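Local coordinates for succinate-semialdehyde dehydrogenase (Synechococcus sp., PDB 4ITA), which probably oxidises succinic semialdehyde to succinate with NADP+ as the cofactor, like other members of the aldehyde dehydrogenase family, at residues F387-S392 / L425-T430; L381-P386 / E407-A412; T227-G232 / S433-E438. All blocks are in the same frame, centred on the assembly; numbering follows the deposited sequence.

Contact 1: residues F387-S392 / L425-T430. With NDP (NADPH dihydro-nicotinamide-adenine-dinucleotide phosphate), chain C; EDO (1,2-ethanediol), chain Q.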
loop_
_atom_site.group_PDB
_atom_site.type_symbol
_atom_site.label_atom_id
_atom_site.label_comp_id
_atom_site.label_asym_id
_atom_site.label_seq_id
_atom_site.Cartn_x
_atom_site.Cartn_y
_atom_site.Cartn_z
ATOM N N PHE A 387 -9.174 12.628 -11.322
ATOM C CA PHE A 387 -7.950 12.781 -10.548
ATOM C C PHE A 387 -8.242 13.355 -9.169
ATOM O O PHE A 387 -9.369 13.756 -8.867
ATOM C CB PHE A 387 -6.978 13.707 -11.287
ATOM C CG PHE A 387 -6.833 13.388 -12.752
ATOM C CD1 PHE A 387 -6.153 12.254 -13.165
ATOM C CD2 PHE A 387 -7.386 14.220 -13.711
ATOM C CE1 PHE A 387 -6.026 11.959 -14.519
ATOM C CE2 PHE A 387 -7.255 13.938 -15.067
ATOM C CZ PHE A 387 -6.577 12.805 -15.465
ATOM N N GLY A 388 -7.214 13.409 -8.337
ATOM C CA GLY A 388 -7.354 13.963 -7.003
ATOM C C GLY A 388 -6.015 14.148 -6.329
ATOM O O GLY A 388 -5.771 13.591 -5.255
ATOM N N LEU A 389 -5.135 14.915 -6.960
ATOM C CA LEU A 389 -3.785 15.079 -6.449
ATOM C C LEU A 389 -3.702 16.271 -5.498
ATOM O O LEU A 389 -3.706 16.097 -4.282
ATOM C CB LEU A 389 -2.786 15.185 -7.601
ATOM C CG LEU A 389 -1.319 15.155 -7.182
ATOM C CD1 LEU A 389 -0.991 13.966 -6.259
ATOM C CD2 LEU A 389 -0.455 15.125 -8.417
ATOM N N GLY A 390 -3.641 17.481 -6.044
ATOM C CA GLY A 390 -3.624 18.675 -5.213
ATOM C C GLY A 390 -4.808 19.597 -5.469
ATOM O O GLY A 390 -5.596 19.391 -6.393
ATOM N N ALA A 391 -4.941 20.612 -4.626
ATOM C CA ALA A 391 -5.991 21.609 -4.786
ATOM C C ALA A 391 -5.557 22.872 -4.072
ATOM O O ALA A 391 -4.994 22.804 -2.975
ATOM C CB ALA A 391 -7.309 21.098 -4.213
ATOM N N SER A 392 -5.813 24.022 -4.697
ATOM C CA SER A 392 -5.503 25.312 -4.091
ATOM C C SER A 392 -6.762 26.171 -4.055
ATOM O O SER A 392 -7.501 26.224 -5.042
ATOM C CB SER A 392 -4.413 25.999 -4.915
ATOM O OG SER A 392 -4.106 27.295 -4.432
ATOM N N LEU A 425 6.476 17.311 4.753
ATOM C CA LEU A 425 5.052 16.958 4.729
ATOM C C LEU A 425 4.819 15.857 3.698
ATOM O O LEU A 425 5.365 15.920 2.603
ATOM C CB LEU A 425 4.206 18.186 4.357
ATOM C CG LEU A 425 3.823 19.233 5.424
ATOM C CD1 LEU A 425 2.891 18.651 6.465
ATOM C CD2 LEU A 425 5.012 19.868 6.102
ATOM N N PRO A 426 4.010 14.839 4.042
ATOM C CA PRO A 426 3.761 13.773 3.060
ATOM C C PRO A 426 3.059 14.286 1.798
ATOM O O PRO A 426 2.410 15.340 1.810
ATOM C CB PRO A 426 2.877 12.780 3.823
ATOM C CG PRO A 426 3.159 13.071 5.283
ATOM C CD PRO A 426 3.385 14.551 5.344
ATOM N N PHE A 427 3.219 13.543 0.709
ATOM C CA PHE A 427 2.767 13.974 -0.608
ATOM C C PHE A 427 2.275 12.782 -1.410
ATOM O O PHE A 427 3.010 11.821 -1.616
ATOM C CB PHE A 427 3.925 14.645 -1.360
ATOM C CG PHE A 427 3.546 15.199 -2.709
ATOM C CD1 PHE A 427 3.211 16.534 -2.850
ATOM C CD2 PHE A 427 3.537 14.389 -3.838
ATOM C CE1 PHE A 427 2.862 17.049 -4.088
ATOM C CE2 PHE A 427 3.189 14.894 -5.079
ATOM C CZ PHE A 427 2.854 16.226 -5.205
ATOM N N GLY A 428 1.038 12.851 -1.883
ATOM C CA GLY A 428 0.514 11.833 -2.769
ATOM C C GLY A 428 -0.927 12.087 -3.153
ATOM O O GLY A 428 -1.551 13.047 -2.692
ATOM N N GLY A 429 -1.450 11.202 -3.988
ATOM C CA GLY A 429 -2.757 11.389 -4.582
ATOM C C GLY A 429 -3.862 10.522 -4.034
ATOM O O GLY A 429 -3.652 9.655 -3.195
ATOM N N THR A 430 -5.068 10.800 -4.513
ATOM C CA THR A 430 -6.239 9.972 -4.273
ATOM C C THR A 430 -6.927 9.776 -5.607
ATOM O O THR A 430 -6.504 10.340 -6.625
ATOM C CB THR A 430 -7.226 10.634 -3.299
ATOM O OG1 THR A 430 -7.800 11.800 -3.911
ATOM C CG2 THR A 430 -6.531 11.031 -2.038
HETATM P PA NDP C . 4.780 8.141 -18.711
HETATM O O1A NDP C . 3.852 7.382 -17.808
HETATM O O2A NDP C . 4.649 8.008 -20.203
HETATM O O5B NDP C . 6.284 7.746 -18.334
HETATM C C5B NDP C . 6.753 7.734 -16.980
HETATM C C4B NDP C . 7.720 6.575 -16.753
HETATM O O4B NDP C . 7.010 5.343 -16.909
HETATM C C3B NDP C . 8.852 6.517 -17.772
HETATM O O3B NDP C . 10.008 5.947 -17.144
HETATM C C2B NDP C . 8.318 5.550 -18.812
HETATM O O2B NDP C . 9.335 4.901 -19.563
HETATM C C1B NDP C . 7.654 4.549 -17.908
HETATM N N9A NDP C . 6.592 3.746 -18.532
HETATM C C8A NDP C . 5.674 4.131 -19.442
HETATM N N7A NDP C . 4.846 3.099 -19.733
HETATM C C5A NDP C . 5.227 2.052 -18.984
HETATM C C6A NDP C . 4.798 0.658 -18.789
HETATM N N6A NDP C . 3.747 0.174 -19.480
HETATM N N1A NDP C . 5.489 -0.088 -17.906
HETATM C C2A NDP C . 6.530 0.387 -17.210
HETATM N N3A NDP C . 6.983 1.643 -17.338
HETATM C C4A NDP C . 6.374 2.489 -18.193
HETATM O O3 NDP C . 4.632 9.678 -18.200
HETATM P PN NDP C . 4.707 11.117 -18.950
HETATM O O1N NDP C . 4.007 11.087 -20.290
HETATM O O2N NDP C . 6.126 11.603 -18.837
HETATM O O5D NDP C . 3.799 12.009 -17.963
HETATM C C5D NDP C . 4.224 12.270 -16.632
HETATM C C4D NDP C . 3.089 11.977 -15.667
HETATM O O4D NDP C . 3.607 11.843 -14.335
HETATM C C3D NDP C . 2.060 13.088 -15.605
HETATM O O3D NDP C . 0.739 12.537 -15.573
HETATM C C2D NDP C . 2.440 13.781 -14.310
HETATM O O2D NDP C . 1.334 14.522 -13.794
HETATM C C1D NDP C . 2.807 12.605 -13.428
HETATM N N1N NDP C . 3.586 13.067 -12.271
HETATM C C2N NDP C . 3.281 12.641 -11.034
HETATM C C3N NDP C . 3.669 13.391 -9.925
HETATM C C7N NDP C . 3.374 12.933 -8.527
HETATM O O7N NDP C . 4.275 12.992 -7.693
HETATM N N7N NDP C . 2.160 12.484 -8.220
HETATM C C4N NDP C . 4.392 14.706 -10.091
HETATM C C5N NDP C . 5.048 14.744 -11.393
HETATM C C6N NDP C . 4.617 13.923 -12.431
HETATM P P2B NDP C . 9.707 5.365 -21.055
HETATM O O1X NDP C . 10.789 4.392 -21.424
HETATM O O2X NDP C . 8.457 5.200 -21.887
HETATM O O3X NDP C . 10.197 6.780 -20.999
HETATM C C1 EDO Q . -0.604 13.904 0.469
HETATM O O1 EDO Q . -0.309 15.011 -0.370
HETATM C C2 EDO Q . -0.516 14.214 1.951
HETATM O O2 EDO Q . -0.344 13.129 2.860
HETATM O O HOH W 1 -1.156 15.920 -3.020
#

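Contact 2: residues L381-P386 / E407-A412. With EDO (1,2-ethanediol), chain Q.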
loop_
_atom_site.group_PDB
_atom_site.type_symbol
_atom_site.label_atom_id
_atom_site.label_comp_id
_atom_site.label_asym_id
_atom_site.label_seq_id
_atom_site.Cartn_x
_atom_site.Cartn_y
_atom_site.Cartn_z
ATOM N N LEU A 381 -17.436 21.439 -8.836
ATOM C CA LEU A 381 -16.678 21.519 -10.072
ATOM C C LEU A 381 -15.233 21.099 -9.835
ATOM O O LEU A 381 -14.639 20.383 -10.646
ATOM C CB LEU A 381 -16.746 22.935 -10.653
ATOM C CG LEU A 381 -15.983 23.177 -11.955
ATOM C CD1 LEU A 381 -16.443 22.215 -13.029
ATOM C CD2 LEU A 381 -16.192 24.605 -12.406
ATOM N N ALA A 382 -14.675 21.544 -8.716
ATOM C CA ALA A 382 -13.300 21.188 -8.365
ATOM C C ALA A 382 -13.102 19.678 -8.308
ATOM O O ALA A 382 -12.060 19.158 -8.722
ATOM C CB ALA A 382 -12.907 21.822 -7.048
ATOM N N ASN A 383 -14.108 18.972 -7.806
ATOM C CA ASN A 383 -14.014 17.526 -7.628
ATOM C C ASN A 383 -14.476 16.710 -8.835
ATOM O O ASN A 383 -14.344 15.489 -8.837
ATOM C CB ASN A 383 -14.820 17.082 -6.404
ATOM C CG ASN A 383 -14.224 17.558 -5.101
ATOM O OD1 ASN A 383 -13.034 17.858 -5.024
ATOM N ND2 ASN A 383 -15.048 17.611 -4.058
ATOM N N ASP A 384 -15.010 17.381 -9.855
ATOM C CA ASP A 384 -15.633 16.701 -10.991
ATOM C C ASP A 384 -14.593 16.273 -12.027
ATOM O O ASP A 384 -14.646 16.672 -13.197
ATOM C CB ASP A 384 -16.710 17.599 -11.618
ATOM C CG ASP A 384 -17.574 16.861 -12.623
ATOM O OD1 ASP A 384 -17.735 15.633 -12.479
ATOM O OD2 ASP A 384 -18.083 17.513 -13.558
ATOM N N ILE A 385 -13.642 15.465 -11.567
ATOM C CA ILE A 385 -12.554 14.949 -12.389
ATOM C C ILE A 385 -12.193 13.559 -11.887
ATOM O O ILE A 385 -12.545 13.194 -10.763
ATOM C CB ILE A 385 -11.289 15.832 -12.295
ATOM C CG1 ILE A 385 -11.021 16.242 -10.844
ATOM C CG2 ILE A 385 -11.405 17.053 -13.201
ATOM C CD1 ILE A 385 -9.628 16.830 -10.615
ATOM N N PRO A 386 -11.493 12.769 -12.713
ATOM C CA PRO A 386 -11.098 11.443 -12.233
ATOM C C PRO A 386 -9.905 11.518 -11.283
ATOM O O PRO A 386 -9.670 10.575 -10.530
ATOM C CB PRO A 386 -10.720 10.701 -13.518
ATOM C CG PRO A 386 -10.393 11.765 -14.506
ATOM C CD PRO A 386 -11.240 12.944 -14.155
ATOM N N GLU A 407 -13.604 19.412 2.131
ATOM C CA GLU A 407 -14.418 18.853 1.059
ATOM C C GLU A 407 -13.764 18.728 -0.311
ATOM O O GLU A 407 -14.308 18.049 -1.179
ATOM C CB GLU A 407 -15.741 19.617 0.945
ATOM C CG GLU A 407 -16.570 19.581 2.218
ATOM C CD GLU A 407 -17.810 20.450 2.140
ATOM O OE1 GLU A 407 -18.404 20.548 1.046
ATOM O OE2 GLU A 407 -18.178 21.033 3.182
ATOM N N LEU A 408 -12.617 19.372 -0.525
ATOM C CA LEU A 408 -11.896 19.158 -1.778
ATOM C C LEU A 408 -11.292 17.756 -1.765
ATOM O O LEU A 408 -10.585 17.382 -0.823
ATOM C CB LEU A 408 -10.823 20.229 -1.989
ATOM C CG LEU A 408 -11.392 21.621 -2.274
ATOM C CD1 LEU A 408 -10.327 22.707 -2.148
ATOM C CD2 LEU A 408 -12.043 21.653 -3.649
ATOM N N ASP A 409 -11.599 16.984 -2.805
ATOM C CA ASP A 409 -11.201 15.582 -2.890
ATOM C C ASP A 409 -9.807 15.463 -3.490
ATOM O O ASP A 409 -9.647 15.186 -4.684
ATOM C CB ASP A 409 -12.202 14.785 -3.741
ATOM C CG ASP A 409 -13.502 14.481 -3.011
ATOM O OD1 ASP A 409 -13.528 14.533 -1.767
ATOM O OD2 ASP A 409 -14.498 14.163 -3.700
ATOM N N ALA A 410 -8.803 15.672 -2.652
ATOM C CA ALA A 410 -7.425 15.698 -3.109
ATOM C C ALA A 410 -6.520 15.223 -1.988
ATOM O O ALA A 410 -6.905 15.256 -0.817
ATOM C CB ALA A 410 -7.040 17.114 -3.529
ATOM N N GLY A 411 -5.310 14.803 -2.342
ATOM C CA GLY A 411 -4.321 14.448 -1.339
ATOM C C GLY A 411 -3.692 15.639 -0.630
ATOM O O GLY A 411 -3.081 15.488 0.423
ATOM N N ALA A 412 -3.840 16.833 -1.200
ATOM C CA ALA A 412 -3.287 18.031 -0.581
ATOM C C ALA A 412 -4.179 19.220 -0.867
ATOM O O ALA A 412 -4.626 19.402 -2.001
ATOM C CB ALA A 412 -1.888 18.295 -1.090
HETATM C C1 EDO Q . -0.604 13.904 0.469
HETATM O O1 EDO Q . -0.309 15.011 -0.370
HETATM C C2 EDO Q . -0.516 14.214 1.951
HETATM O O2 EDO Q . -0.344 13.129 2.860
#

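Contact 3: residues T227-G232 / S433-E438. With NDP (NADPH dihydro-nicotinamide-adenine-dinucleotide phosphate), chain C; EDO (1,2-ethanediol), chain K; EDO (1,2-ethanediol), chain Q; EDO (1,2-ethanediol), chain M.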
loop_
_atom_site.group_PDB
_atom_site.type_symbol
_atom_site.label_atom_id
_atom_site.label_comp_id
_atom_site.label_asym_id
_atom_site.label_seq_id
_atom_site.Cartn_x
_atom_site.Cartn_y
_atom_site.Cartn_z
ATOM N N THR A 227 3.096 -1.628 -3.812
ATOM C CA THR A 227 3.391 -0.516 -4.702
ATOM C C THR A 227 2.998 0.821 -4.108
ATOM O O THR A 227 2.257 0.897 -3.123
ATOM C CB THR A 227 2.677 -0.650 -6.057
ATOM O OG1 THR A 227 1.267 -0.785 -5.849
ATOM C CG2 THR A 227 3.192 -1.853 -6.819
ATOM N N LEU A 228 3.506 1.876 -4.735
ATOM C CA LEU A 228 3.120 3.245 -4.451
ATOM C C LEU A 228 3.023 3.892 -5.823
ATOM O O LEU A 228 3.940 3.742 -6.637
ATOM C CB LEU A 228 4.192 3.927 -3.592
ATOM C CG LEU A 228 3.866 5.336 -3.068
ATOM C CD1 LEU A 228 4.642 5.643 -1.798
ATOM C CD2 LEU A 228 4.164 6.399 -4.098
ATOM N N LEU A 229 1.911 4.573 -6.098
ATOM C CA LEU A 229 1.705 5.242 -7.381
ATOM C C LEU A 229 1.471 6.730 -7.192
ATOM O O LEU A 229 0.555 7.132 -6.474
ATOM C CB LEU A 229 0.514 4.641 -8.134
ATOM C CG LEU A 229 0.599 3.181 -8.568
ATOM C CD1 LEU A 229 -0.628 2.829 -9.396
ATOM C CD2 LEU A 229 1.855 2.924 -9.382
ATOM N N GLU A 230 2.305 7.531 -7.844
ATOM C CA GLU A 230 2.185 8.978 -7.865
ATOM C C GLU A 230 1.869 9.369 -9.303
ATOM O O GLU A 230 2.761 9.426 -10.147
ATOM C CB GLU A 230 3.502 9.617 -7.407
ATOM C CG GLU A 230 3.886 9.347 -5.943
ATOM C CD GLU A 230 3.279 10.336 -4.957
ATOM O OE1 GLU A 230 2.580 11.278 -5.387
ATOM O OE2 GLU A 230 3.512 10.169 -3.736
ATOM N N LEU A 231 0.599 9.615 -9.593
ATOM C CA LEU A 231 0.189 9.849 -10.972
ATOM C C LEU A 231 -0.205 11.304 -11.203
ATOM O O LEU A 231 0.089 12.171 -10.375
ATOM C CB LEU A 231 -0.916 8.871 -11.397
ATOM C CG LEU A 231 -0.617 7.405 -11.045
ATOM C CD1 LEU A 231 -1.783 6.528 -11.467
ATOM C CD2 LEU A 231 0.709 6.892 -11.665
ATOM N N GLY A 232 -0.846 11.573 -12.331
ATOM C CA GLY A 232 -1.131 12.944 -12.715
ATOM C C GLY A 232 -2.308 13.572 -12.006
ATOM O O GLY A 232 -2.997 12.937 -11.204
ATOM N N SER A 433 -5.307 9.632 -9.194
ATOM C CA SER A 433 -3.967 10.202 -9.047
ATOM C C SER A 433 -3.016 9.280 -8.296
ATOM O O SER A 433 -1.840 9.596 -8.138
ATOM C CB SER A 433 -4.027 11.556 -8.350
ATOM O OG SER A 433 -4.686 12.498 -9.172
ATOM N N GLY A 434 -3.526 8.152 -7.815
ATOM C CA GLY A 434 -2.676 7.174 -7.160
ATOM C C GLY A 434 -3.002 6.933 -5.702
ATOM O O GLY A 434 -4.100 7.225 -5.220
ATOM N N TYR A 435 -2.025 6.375 -5.000
ATOM C CA TYR A 435 -2.167 6.005 -3.593
ATOM C C TYR A 435 -0.784 5.870 -2.985
ATOM O O TYR A 435 0.220 5.710 -3.695
ATOM C CB TYR A 435 -2.955 4.693 -3.445
ATOM C CG TYR A 435 -2.422 3.569 -4.308
ATOM C CD1 TYR A 435 -3.063 3.204 -5.485
ATOM C CD2 TYR A 435 -1.256 2.890 -3.960
ATOM C CE1 TYR A 435 -2.570 2.178 -6.288
ATOM C CE2 TYR A 435 -0.751 1.869 -4.753
ATOM C CZ TYR A 435 -1.412 1.525 -5.915
ATOM O OH TYR A 435 -0.941 0.515 -6.726
ATOM N N GLY A 436 -0.731 5.930 -1.663
ATOM C CA GLY A 436 0.539 5.932 -0.969
ATOM C C GLY A 436 1.062 7.351 -0.847
ATOM O O GLY A 436 0.592 8.271 -1.514
ATOM N N ARG A 437 2.026 7.537 0.043
ATOM C CA ARG A 437 2.574 8.867 0.307
ATOM C C ARG A 437 4.099 8.846 0.325
ATOM O O ARG A 437 4.709 7.989 0.958
ATOM C CB ARG A 437 2.060 9.404 1.651
ATOM C CG ARG A 437 0.546 9.603 1.739
ATOM C CD ARG A 437 0.121 10.737 0.865
ATOM N NE ARG A 437 -1.315 11.026 0.893
ATOM C CZ ARG A 437 -2.194 10.574 0.007
ATOM N NH1 ARG A 437 -1.809 9.750 -0.955
ATOM N NH2 ARG A 437 -3.468 10.934 0.097
ATOM N N GLU A 438 4.696 9.812 -0.362
ATOM C CA GLU A 438 6.125 10.069 -0.280
ATOM C C GLU A 438 6.339 11.196 0.720
ATOM O O GLU A 438 5.381 11.859 1.118
ATOM C CB GLU A 438 6.678 10.496 -1.643
ATOM C CG GLU A 438 6.641 9.430 -2.726
ATOM C CD GLU A 438 7.799 8.461 -2.632
ATOM O OE1 GLU A 438 8.275 8.198 -1.502
ATOM O OE2 GLU A 438 8.232 7.975 -3.699
HETATM P PA NDP C . 4.780 8.141 -18.711
HETATM O O1A NDP C . 3.852 7.382 -17.808
HETATM O O2A NDP C . 4.649 8.008 -20.203
HETATM O O5B NDP C . 6.284 7.746 -18.334
HETATM C C5B NDP C . 6.753 7.734 -16.980
HETATM C C4B NDP C . 7.720 6.575 -16.753
HETATM O O4B NDP C . 7.010 5.343 -16.909
HETATM C C3B NDP C . 8.852 6.517 -17.772
HETATM O O3B NDP C . 10.008 5.947 -17.144
HETATM C C2B NDP C . 8.318 5.550 -18.812
HETATM O O2B NDP C . 9.335 4.901 -19.563
HETATM C C1B NDP C . 7.654 4.549 -17.908
HETATM N N9A NDP C . 6.592 3.746 -18.532
HETATM C C8A NDP C . 5.674 4.131 -19.442
HETATM N N7A NDP C . 4.846 3.099 -19.733
HETATM C C5A NDP C . 5.227 2.052 -18.984
HETATM C C6A NDP C . 4.798 0.658 -18.789
HETATM N N6A NDP C . 3.747 0.174 -19.480
HETATM N N1A NDP C . 5.489 -0.088 -17.906
HETATM C C2A NDP C . 6.530 0.387 -17.210
HETATM N N3A NDP C . 6.983 1.643 -17.338
HETATM C C4A NDP C . 6.374 2.489 -18.193
HETATM O O3 NDP C . 4.632 9.678 -18.200
HETATM P PN NDP C . 4.707 11.117 -18.950
HETATM O O1N NDP C . 4.007 11.087 -20.290
HETATM O O2N NDP C . 6.126 11.603 -18.837
HETATM O O5D NDP C . 3.799 12.009 -17.963
HETATM C C5D NDP C . 4.224 12.270 -16.632
HETATM C C4D NDP C . 3.089 11.977 -15.667
HETATM O O4D NDP C . 3.607 11.843 -14.335
HETATM C C3D NDP C . 2.060 13.088 -15.605
HETATM O O3D NDP C . 0.739 12.537 -15.573
HETATM C C2D NDP C . 2.440 13.781 -14.310
HETATM O O2D NDP C . 1.334 14.522 -13.794
HETATM C C1D NDP C . 2.807 12.605 -13.428
HETATM N N1N NDP C . 3.586 13.067 -12.271
HETATM C C2N NDP C . 3.281 12.641 -11.034
HETATM C C3N NDP C . 3.669 13.391 -9.925
HETATM C C7N NDP C . 3.374 12.933 -8.527
HETATM O O7N NDP C . 4.275 12.992 -7.693
HETATM N N7N NDP C . 2.160 12.484 -8.220
HETATM C C4N NDP C . 4.392 14.706 -10.091
HETATM C C5N NDP C . 5.048 14.744 -11.393
HETATM C C6N NDP C . 4.617 13.923 -12.431
HETATM P P2B NDP C . 9.707 5.365 -21.055
HETATM O O1X NDP C . 10.789 4.392 -21.424
HETATM O O2X NDP C . 8.457 5.200 -21.887
HETATM O O3X NDP C . 10.197 6.780 -20.999
HETATM C C1 EDO K . -1.355 -1.204 -2.975
HETATM O O1 EDO K . -1.525 -0.376 -1.814
HETATM C C2 EDO K . -0.006 -1.929 -2.925
HETATM O O2 EDO K . 0.696 -1.611 -1.715
HETATM C C1 EDO Q . -0.604 13.904 0.469
HETATM O O1 EDO Q . -0.309 15.011 -0.370
HETATM C C2 EDO Q . -0.516 14.214 1.951
HETATM O O2 EDO Q . -0.344 13.129 2.860
HETATM C C1 EDO M . -2.444 11.204 -15.680
HETATM O O1 EDO M . -2.219 10.158 -14.722
HETATM C C2 EDO M . -3.275 10.648 -16.832
HETATM O O2 EDO M . -2.576 9.587 -17.490
HETATM O O HOH W 2 0.393 8.969 -4.280
#

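Contact 1: residues F387-S392 / L425-T430
The carbonyl oxygen of G388 has both the backbone N and the hydroxyl of T430 close by. The N-H makes a hydrogen bond of 3.0 Å (T430 N to G388 O), arriving from above the carbonyl plane, 45° out of it. OG1 sits between the backbone N and the carbonyl carbon of T430 (chi1 67°), which also places T430 OG1 3.0 Å from G388 O, although where its proton goes is not settled. A side chain at G388 would probably run into this hydroxyl. Next to this bond, L389 turns its CG anti to its own backbone N (chi1 -171°) and forks. One branch, CD1, rests on the glycine backbone, with L389 CD1 3.5 Å from G429 CA, while the other faces the nicotinamide amide of NADPH, with L389 CD2 3.7 Å from N7N. F427 meets the same amide with its ring edge, F427 CE2 lying 3.4 Å from NADPH O7N. A water donates to both L389 O and G428 O, 2.9 Å from each, and so bridges the two backbones. P426 O is held by T452 of the second subunit. The chemistry implies a division of labour: backbone polar groups hold the two loops together, while a leucine branch and an aromatic edge supply an apolar border for the carboxamide of the cofactor.

Contact 2: residues L381-P386 / E407-A412
In N383, CG stands anti to the carbonyl carbon (chi1 -68°) and a small second torsion (chi2 -22°) turns the amide, so that both its heteroatoms face the backbone of E407-D409. ND2 donates to the end of helix 398-407, with N383 ND2 3.0 Å from E407 O, and this acceptor lies close to the amide plane. OD1 in turn accepts the N-H of D409, at 2.8 Å from N383 OD1 to D409 N. That bond is nearly straight at the hydrogen (172°), although the donor sits above the carbonyl plane. One side-chain amide thus satisfies a backbone C=O and a backbone N-H where the chain leaves the helix at L408. The carboxylate of D409 stacks on the same amide, the two planes almost parallel, with D409 OD2 3.5 Å from N383 ND2, and D409 OD1 also has a long, weak ion pair with R42 of the second subunit. Beside this polar patch A382 meets L408 through methyl groups, A382 CB to L408 CD2 at 3.5 Å, and L408 continues inward onto A391 of strand 390-394. The carboxylate of E407 turns elsewhere, to a salt bridge with R403. Helix 375-383 links parallel strands 366-372 and 390-394, and helix 398-407 links 390-394 to 412-415, so the contact pins together the connecting helices of two consecutive beta-alpha-beta crossovers of the alpha/beta sheet.

Contact 3: residues T227-G232 / S433-E438
Strand 434-435 pairs antiparallel with strand 227-230 in the sheet that carries the Rossmann-type cofactor fold, just where the latter strand runs into the Glu-Leu-Gly-Gly signature of aldehyde dehydrogenases. L229 and Y435 form a hydrogen-bonded pair: L229 N to Y435 O is 3.2 Å and Y435 N to L229 O is 3.1 Å. L231 N to S433 O, at 2.8 Å, continues the backbone contact past the strand, and the S433 hydroxyl adds a bond from OG to G232 O at 2.7 Å. Between them G434 lies with its CA against L229 O, where a side chain would probably collide; its backbone angles by themselves call for glycine. Y435 holds its CG between the backbone N and the carbonyl carbon (chi1 51°), and its ring runs alongside L229, whose CB covers one face near the rim. Y435 OH lies 2.7 Å from T227 OG1, a bond in which either hydroxyl could donate. An alanine in place of Y435 would probably deprive T227 OG1 of this mate and open a gap beside the L229 side chain. On the other face of the sheet, E230 is bent at its second torsion (chi2 -87°), with OE2 beside E438 CG and OE1 next to the nicotinamide amide. N7N of NADPH donates to E230 OE1 (3.1 Å) and, almost straight at 173°, to L231 O (3.0 Å). Two acceptors therefore take the carboxamide N-H groups, which would fix the rotation of that amide, and pairing with 433-438 holds the strand that presents them.

Contacts 1 and 2 have centres about 9 Å apart, as do contacts 1 and 3, while contacts 2 and 3 lie about 16 Å apart, so contact 1 is the middle piece. Along the chain 227-232 comes first, then 381-386 and 387-392, 407-412, 425-430 and finally 433-438: contacts 1 and 2 interleave, and both fall between the two halves of contact 3. Contact 2 packs on the sheet of strands 366-372 and 390-394, which contact 1 borders, and contact 3 belongs to the cofactor-binding sheet with strand 227-230. Probable bonds from G388 O to G411 N and from G388 N to S433 OG join the three, linking the two sheets beside the cofactor pocket and near the second subunit.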